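Local coordinates for STBB protein (Escherichia coli, PDB 2JD3) that probably binds the centromere-like parC DNA of plasmid pB171 as a dimer and links it to actin-like ParM filaments during plasmid segregation, at residues E67-A71 and D72-T76. Numbering follows the deposited sequence.
Sequences EEFSA and DQVVT
S70 is the N-cap of helix 71-82: its OG accepts from Q73 N at 3.0 Å. With chi1 at 75°, OG sits between its own backbone N and carbonyl carbon, which swings the hydroxyl oxygen over the start of the helix. The carbonyl of S70 serves the same turn. V74 N donates to S70 O at 3.3 Å, and Q73 N adds a weak bond to that oxygen. One step on, V75 N bonds to A71 O, 2.9 Å away.

On the flank of this cap, the F69 ring and the Q73 amide are turned 67° apart, and NE2 comes obliquely against the ring at CD1. Beyond CG the Q73 chain runs extended, carrying the amide back along the loop. Farther round the ring, CZ of F69 rests against CG2 of V74 at 3.4 Å, while L53 of the second subunit also packs on F69. D72 leads away from the loop, and its OD1 accepts from W84 NE1 of the second subunit. The chemistry thus splits: polar S70 gives its hydroxyl oxygen and carbonyl to the N-H groups of Q73 and V74 in the first turn, and apolar F69 lies along the side of the helix, against V74 and the Q73 amide, next to the dimer partner.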
ATOM      1  N   GLU A  67       2.049  -5.964 -14.594  1.00 58.85           N
ATOM      2  CA  GLU A  67       3.303  -5.299 -14.931  1.00 61.03           C
ATOM      3  C   GLU A  67       3.103  -3.871 -15.390  1.00 59.15           C
ATOM      4  O   GLU A  67       4.061  -3.170 -15.673  1.00 58.48           O
ATOM      5  CB  GLU A  67       4.035  -6.066 -16.023  1.00 66.24           C
ATOM      6  CG  GLU A  67       4.663  -7.364 -15.552  1.00 74.57           C
ATOM      7  CD  GLU A  67       5.235  -8.165 -16.708  1.00 79.93           C
ATOM      8  OE1 GLU A  67       4.450  -8.566 -17.601  1.00 82.10           O
ATOM      9  OE2 GLU A  67       6.470  -8.386 -16.727  1.00 82.37           O
ATOM     10  N   GLU A  68       1.853  -3.437 -15.456  1.00 58.99           N
ATOM     11  CA  GLU A  68       1.542  -2.087 -15.894  1.00 57.62           C
ATOM     12  C   GLU A  68       1.173  -1.229 -14.703  1.00 54.82           C
ATOM     13  O   GLU A  68       0.780  -0.074 -14.862  1.00 55.08           O
ATOM     14  CB  GLU A  68       0.368  -2.114 -16.872  1.00 62.75           C
ATOM     15  CG  GLU A  68       0.497  -3.167 -17.969  1.00 69.38           C
ATOM     16  CD  GLU A  68       1.706  -2.933 -18.858  1.00 73.60           C
ATOM     17  OE1 GLU A  68       1.985  -3.788 -19.734  1.00 74.46           O
ATOM     18  OE2 GLU A  68       2.376  -1.887 -18.680  1.00 75.91           O
ATOM     19  N   PHE A  69       1.290  -1.795 -13.508  1.00 51.00           N
ATOM     20  CA  PHE A  69       0.959  -1.063 -12.293  1.00 48.50           C
ATOM     21  C   PHE A  69       1.573   0.331 -12.350  1.00 47.29           C
ATOM     22  O   PHE A  69       2.719   0.486 -12.763  1.00 47.42           O
ATOM     23  CB  PHE A  69       1.473  -1.825 -11.077  1.00 47.01           C
ATOM     24  CG  PHE A  69       0.956  -1.303  -9.773  1.00 46.13           C
ATOM     25  CD1 PHE A  69      -0.402  -1.206  -9.542  1.00 45.49           C
ATOM     26  CD2 PHE A  69       1.832  -0.945  -8.759  1.00 47.19           C
ATOM     27  CE1 PHE A  69      -0.882  -0.767  -8.321  1.00 45.81           C
ATOM     28  CE2 PHE A  69       1.362  -0.504  -7.534  1.00 47.21           C
ATOM     29  CZ  PHE A  69       0.003  -0.416  -7.317  1.00 47.22           C
ATOM     30  N   SER A  70       0.815   1.341 -11.942  1.00 45.87           N
ATOM     31  CA  SER A  70       1.302   2.713 -11.990  1.00 46.03           C
ATOM     32  C   SER A  70       0.757   3.578 -10.877  1.00 47.14           C
ATOM     33  O   SER A  70      -0.292   3.294 -10.311  1.00 47.58           O
ATOM     34  CB  SER A  70       0.893   3.359 -13.292  1.00 46.57           C
ATOM     35  OG  SER A  70      -0.488   3.672 -13.242  1.00 49.74           O
ATOM     36  N   ALA A  71       1.462   4.656 -10.571  1.00 49.21           N
ATOM     37  CA  ALA A  71       0.999   5.553  -9.528  1.00 51.36           C
ATOM     38  C   ALA A  71      -0.431   5.930  -9.880  1.00 53.22           C
ATOM     39  O   ALA A  71      -1.312   5.972  -9.020  1.00 54.32           O
ATOM     40  CB  ALA A  71       1.867   6.795  -9.485  1.00 51.05           C
ATOM     41  N   ASP A  72      -0.646   6.186 -11.167  1.00 54.85           N
ATOM     42  CA  ASP A  72      -1.943   6.585 -11.688  1.00 55.05           C
ATOM     43  C   ASP A  72      -3.058   5.600 -11.333  1.00 53.07           C
ATOM     44  O   ASP A  72      -4.188   6.008 -11.064  1.00 54.14           O
ATOM     45  CB  ASP A  72      -1.854   6.762 -13.205  1.00 58.50           C
ATOM     46  CG  ASP A  72      -3.008   7.574 -13.767  1.00 61.75           C
ATOM     47  OD1 ASP A  72      -3.080   8.800 -13.501  1.00 61.65           O
ATOM     48  OD2 ASP A  72      -3.848   6.978 -14.475  1.00 65.53           O
ATOM     49  N   GLN A  73      -2.760   4.308 -11.336  1.00 49.67           N
ATOM     50  CA  GLN A  73      -3.782   3.333 -10.983  1.00 47.08           C
ATOM     51  C   GLN A  73      -4.106   3.448  -9.500  1.00 46.66           C
ATOM     52  O   GLN A  73      -5.262   3.315  -9.096  1.00 48.19           O
ATOM     53  CB  GLN A  73      -3.318   1.912 -11.282  1.00 45.15           C
ATOM     54  CG  GLN A  73      -3.385   1.518 -12.738  1.00 45.52           C
ATOM     55  CD  GLN A  73      -3.053   0.059 -12.945  1.00 46.58           C
ATOM     56  OE1 GLN A  73      -3.382  -0.527 -13.977  1.00 47.74           O
ATOM     57  NE2 GLN A  73      -2.397  -0.542 -11.962  1.00 46.39           N
ATOM     58  N   VAL A  74      -3.084   3.698  -8.687  1.00 44.63           N
ATOM     59  CA  VAL A  74      -3.298   3.817  -7.251  1.00 41.85           C
ATOM     60  C   VAL A  74      -4.161   5.024  -6.950  1.00 41.92           C
ATOM     61  O   VAL A  74      -5.083   4.939  -6.141  1.00 42.79           O
ATOM     62  CB  VAL A  74      -1.964   3.942  -6.467  1.00 39.81           C
ATOM     63  CG1 VAL A  74      -2.244   4.127  -4.990  1.00 35.70           C
ATOM     64  CG2 VAL A  74      -1.118   2.703  -6.677  1.00 36.33           C
ATOM     65  N   VAL A  75      -3.881   6.146  -7.605  1.00 41.30           N
ATOM     66  CA  VAL A  75      -4.663   7.353  -7.356  1.00 41.76           C
ATOM     67  C   VAL A  75      -6.123   7.119  -7.722  1.00 41.71           C
ATOM     68  O   VAL A  75      -7.034   7.567  -7.023  1.00 41.74           O
ATOM     69  CB  VAL A  75      -4.127   8.565  -8.158  1.00 41.91           C
ATOM     70  CG1 VAL A  75      -4.918   9.807  -7.810  1.00 40.17           C
ATOM     71  CG2 VAL A  75      -2.662   8.791  -7.851  1.00 41.55           C
ATOM     72  N   THR A  76      -6.341   6.399  -8.815  1.00 41.60           N
ATOM     73  CA  THR A  76      -7.689   6.100  -9.274  1.00 41.63           C
ATOM     74  C   THR A  76      -8.461   5.251  -8.267  1.00 41.94           C
ATOM     75  O   THR A  76      -9.531   5.647  -7.798  1.00 42.50           O
ATOM     76  CB  THR A  76      -7.644   5.381 -10.614  1.00 41.66           C
ATOM     77  OG1 THR A  76      -7.028   6.241 -11.582  1.00 40.91           O
ATOM     78  CG2 THR A  76      -9.049   5.009 -11.066  1.00 40.33           C
TER